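Local coordinates for general odorant-binding protein 28a (Drosophila melanogaster, PDB 6QQ4) that probably binds small odorant or pheromone molecules as a secreted carrier in fly olfaction, and takes part in detecting the floral odour beta-ionone, at residues C16-L27 and T38-V48. Numbering follows the deposited sequence.
Sequences CMPEVGATDADL and TYAGKCLRACV
L44 is the knob of this contact: from helix 39-48 it drops into a hollow walled by C16, M17, V20 and D26. CG anti to the backbone N (chi1 174°) carries the fork of the side chain across to segment 16-27, where the two methyls find different neighbours. L44 CD1 presses on the last turn of helix 2-20, 3.6 Å from C16 CB, while L44 CD2 leans toward L27 CD1 at 4.1 Å. Beyond these segments, M30 also touches L44. V20 straddles the neighbouring ridge, CG1 lying on C43 CB at 3.8 Å and CG2 over the backbone between A40 and L44. Next along, the A40 methyl packs against the turn, its CB 3.6 Å from V20 O and also touching A22 CA; here G21, with positive phi, makes the Schellman motif and the chain turns sharply toward helix 24-31.

Each end of this packing is pinned differently. At one, the C16-C47 disulfide (SG to SG 2.0 Å, chi3 -79°) ties helix 2-20 to helix 39-52; one turn before C47, C43 bonds to C101 of helix 100-117. These are two of the three interlocked disulfides characteristic of insect odorant-binding proteins. At the other, D26 reaches over G41, whose bare CA leaves room for the carboxylate. T38 OG1 donates to D26 OD1 from above the carboxylate plane (2.8 Å) and, as N-cap, accepts from G41 N. D26 OD2 takes T23 N at 2.9 Å on its anti side. A water links D26 O to R45 NH2. The buried carboxylate ties the starts of two helices together, and their dipoles, with the T23 N-H and T38 hydroxyl, would be expected to favour its charged form.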
loop_
_atom_site.group_PDB
_atom_site.type_symbol
_atom_site.label_atom_id
_atom_site.label_comp_id
_atom_site.label_asym_id
_atom_site.label_seq_id
_atom_site.Cartn_x
_atom_site.Cartn_y
_atom_site.Cartn_z
ATOM N N CYS A 16 11.361 -3.505 6.712
ATOM C CA CYS A 16 11.409 -4.133 5.392
ATOM C C CYS A 16 12.611 -3.709 4.528
ATOM O O CYS A 16 13.042 -4.463 3.664
ATOM C CB CYS A 16 10.130 -3.819 4.623
ATOM S SG CYS A 16 8.758 -4.886 4.942
ATOM N N MET A 17 13.122 -2.499 4.745
ATOM C CA MET A 17 14.170 -1.911 3.899
ATOM C C MET A 17 15.431 -2.769 3.657
ATOM O O MET A 17 15.899 -2.871 2.511
ATOM C CB MET A 17 14.613 -0.554 4.485
ATOM C CG MET A 17 13.703 0.618 4.184
ATOM S SD MET A 17 14.273 2.145 4.974
ATOM C CE MET A 17 15.944 2.249 4.343
ATOM N N PRO A 18 16.018 -3.350 4.727
ATOM C CA PRO A 18 17.264 -4.090 4.492
ATOM C C PRO A 18 17.078 -5.346 3.652
ATOM O O PRO A 18 17.977 -5.723 2.920
ATOM C CB PRO A 18 17.728 -4.462 5.911
ATOM C CG PRO A 18 17.077 -3.466 6.804
ATOM C CD PRO A 18 15.739 -3.207 6.173
ATOM N N GLU A 19 15.927 -5.992 3.738
ATOM C CA GLU A 19 15.776 -7.232 3.002
ATOM C C GLU A 19 15.497 -7.006 1.495
ATOM O O GLU A 19 15.564 -7.939 0.693
ATOM C CB GLU A 19 14.699 -8.096 3.653
ATOM C CG GLU A 19 13.309 -7.557 3.592
ATOM C CD GLU A 19 12.369 -8.373 4.445
ATOM O OE1 GLU A 19 12.380 -8.181 5.680
ATOM O OE2 GLU A 19 11.645 -9.221 3.882
ATOM N N VAL A 20 15.232 -5.767 1.094
ATOM C CA VAL A 20 15.129 -5.489 -0.337
ATOM C C VAL A 20 16.185 -4.461 -0.754
ATOM O O VAL A 20 16.196 -3.973 -1.891
ATOM C CB VAL A 20 13.712 -5.016 -0.716
ATOM C CG1 VAL A 20 12.672 -6.069 -0.295
ATOM C CG2 VAL A 20 13.399 -3.668 -0.101
ATOM N N GLY A 21 17.098 -4.166 0.164
ATOM C CA GLY A 21 18.163 -3.211 -0.086
ATOM C C GLY A 21 17.669 -1.826 -0.477
ATOM O O GLY A 21 18.326 -1.100 -1.246
ATOM N N ALA A 22 16.506 -1.436 0.039
ATOM C CA ALA A 22 15.980 -0.108 -0.264
ATOM C C ALA A 22 16.723 0.977 0.518
ATOM O O ALA A 22 17.432 0.692 1.498
ATOM C CB ALA A 22 14.492 -0.039 0.029
ATOM N N THR A 23 16.544 2.221 0.085
ATOM C CA THR A 23 17.244 3.365 0.664
ATOM C C THR A 23 16.297 4.362 1.315
ATOM O O THR A 23 15.071 4.254 1.183
ATOM C CB THR A 23 18.049 4.129 -0.400
ATOM O OG1 THR A 23 17.144 4.668 -1.374
ATOM C CG2 THR A 23 19.046 3.203 -1.085
ATOM N N ASP A 24 16.869 5.349 2.005
ATOM C CA ASP A 24 16.063 6.406 2.589
ATOM C C ASP A 24 15.246 7.141 1.528
ATOM O O ASP A 24 14.152 7.603 1.817
ATOM C CB ASP A 24 16.927 7.408 3.349
ATOM C CG ASP A 24 17.200 6.983 4.782
ATOM O OD1 ASP A 24 17.428 5.779 5.034
ATOM O OD2 ASP A 24 17.161 7.859 5.670
ATOM N N ALA A 25 15.773 7.257 0.311
ATOM C CA ALA A 25 15.025 7.928 -0.751
ATOM C C ALA A 25 13.754 7.136 -1.057
ATOM O O ALA A 25 12.692 7.716 -1.305
ATOM C CB ALA A 25 15.873 8.083 -2.002
ATOM N N ASP A 26 13.881 5.807 -1.023
ATOM C CA ASP A 26 12.750 4.919 -1.268
ATOM C C ASP A 26 11.685 5.063 -0.198
ATOM O O ASP A 26 10.485 5.038 -0.488
ATOM C CB ASP A 26 13.207 3.469 -1.330
ATOM C CG ASP A 26 14.073 3.187 -2.515
ATOM O OD1 ASP A 26 13.825 3.769 -3.595
ATOM O OD2 ASP A 26 14.999 2.364 -2.373
ATOM N N LEU A 27 12.131 5.166 1.046
ATOM C CA LEU A 27 11.240 5.399 2.172
ATOM C C LEU A 27 10.497 6.736 2.028
ATOM O O LEU A 27 9.309 6.827 2.320
ATOM C CB LEU A 27 12.033 5.378 3.476
ATOM C CG LEU A 27 11.289 4.969 4.737
ATOM C CD1 LEU A 27 10.852 3.531 4.594
ATOM C CD2 LEU A 27 12.180 5.146 5.959
ATOM N N THR A 38 12.296 3.351 -8.064
ATOM C CA THR A 38 13.258 2.247 -8.158
ATOM C C THR A 38 12.566 0.908 -7.935
ATOM O O THR A 38 11.501 0.857 -7.327
ATOM C CB THR A 38 14.413 2.382 -7.122
ATOM O OG1 THR A 38 13.918 2.125 -5.811
ATOM C CG2 THR A 38 15.030 3.794 -7.143
ATOM N N TYR A 39 13.175 -0.172 -8.424
ATOM C CA TYR A 39 12.634 -1.528 -8.262
ATOM C C TYR A 39 12.623 -1.951 -6.797
ATOM O O TYR A 39 11.677 -2.586 -6.326
ATOM C CB TYR A 39 13.446 -2.519 -9.097
ATOM C CG TYR A 39 12.924 -3.929 -9.090
ATOM C CD1 TYR A 39 11.779 -4.274 -9.800
ATOM C CD2 TYR A 39 13.575 -4.917 -8.375
ATOM C CE1 TYR A 39 11.296 -5.558 -9.785
ATOM C CE2 TYR A 39 13.115 -6.202 -8.362
ATOM C CZ TYR A 39 11.976 -6.522 -9.051
ATOM O OH TYR A 39 11.544 -7.826 -9.003
ATOM N N ALA A 40 13.697 -1.611 -6.088
ATOM C CA ALA A 40 13.794 -1.892 -4.661
ATOM C C ALA A 40 12.649 -1.234 -3.892
ATOM O O ALA A 40 12.113 -1.808 -2.950
ATOM C CB ALA A 40 15.139 -1.416 -4.124
ATOM N N GLY A 41 12.289 -0.015 -4.292
ATOM C CA GLY A 41 11.165 0.678 -3.695
ATOM C C GLY A 41 9.853 -0.038 -3.980
ATOM O O GLY A 41 8.960 -0.070 -3.142
ATOM N N LYS A 42 9.722 -0.606 -5.173
ATOM C CA LYS A 42 8.569 -1.466 -5.468
ATOM C C LYS A 42 8.575 -2.709 -4.576
ATOM O O LYS A 42 7.519 -3.171 -4.091
ATOM C CB LYS A 42 8.570 -1.906 -6.927
ATOM C CG LYS A 42 8.440 -0.772 -7.938
ATOM C CD LYS A 42 8.409 -1.344 -9.354
ATOM C CE LYS A 42 8.353 -0.238 -10.377
ATOM N NZ LYS A 42 8.415 -0.817 -11.763
ATOM N N CYS A 43 9.763 -3.273 -4.374
ATOM C CA CYS A 43 9.858 -4.448 -3.523
ATOM C C CYS A 43 9.648 -4.030 -2.054
ATOM O O CYS A 43 9.111 -4.794 -1.263
ATOM C CB CYS A 43 11.200 -5.163 -3.709
ATOM S SG CYS A 43 11.384 -6.044 -5.282
ATOM N N LEU A 44 10.073 -2.823 -1.688
ATOM C CA LEU A 44 9.813 -2.331 -0.334
ATOM C C LEU A 44 8.299 -2.327 -0.122
ATOM O O LEU A 44 7.776 -2.869 0.844
ATOM C CB LEU A 44 10.404 -0.937 -0.119
ATOM C CG LEU A 44 10.087 -0.234 1.209
ATOM C CD1 LEU A 44 10.625 -1.035 2.393
ATOM C CD2 LEU A 44 10.644 1.178 1.221
ATOM N N ARG A 45 7.592 -1.751 -1.072
ATOM C CA ARG A 45 6.146 -1.691 -0.995
ATOM C C ARG A 45 5.485 -3.060 -0.936
ATOM O O ARG A 45 4.513 -3.233 -0.200
ATOM C CB ARG A 45 5.615 -0.878 -2.165
ATOM C CG ARG A 45 5.960 0.588 -1.958
ATOM C CD ARG A 45 5.917 1.398 -3.227
ATOM N NE ARG A 45 6.607 2.673 -3.043
ATOM C CZ ARG A 45 6.138 3.841 -3.472
ATOM N NH1 ARG A 45 4.967 3.886 -4.117
ATOM N NH2 ARG A 45 6.831 4.953 -3.252
ATOM N N ALA A 46 6.012 -4.038 -1.667
ATOM C CA ALA A 46 5.479 -5.409 -1.591
ATOM C C ALA A 46 5.619 -5.969 -0.181
ATOM O O ALA A 46 4.720 -6.620 0.329
ATOM C CB ALA A 46 6.185 -6.323 -2.578
ATOM N N CYS A 47 6.767 -5.702 0.428
ATOM C CA CYS A 47 7.082 -6.212 1.756
ATOM C C CYS A 47 6.144 -5.612 2.810
ATOM O O CYS A 47 5.680 -6.303 3.717
ATOM C CB CYS A 47 8.543 -5.914 2.101
ATOM S SG CYS A 47 9.098 -6.514 3.744
ATOM N N VAL A 48 5.857 -4.328 2.685
ATOM C CA VAL A 48 4.889 -3.693 3.565
ATOM C C VAL A 48 3.470 -4.241 3.354
ATOM O O VAL A 48 2.785 -4.591 4.314
ATOM C CB VAL A 48 4.881 -2.171 3.365
ATOM C CG1 VAL A 48 3.720 -1.547 4.114
ATOM C CG2 VAL A 48 6.209 -1.587 3.835
HETATM O O HOH W 1 9.311 3.696 -2.593
#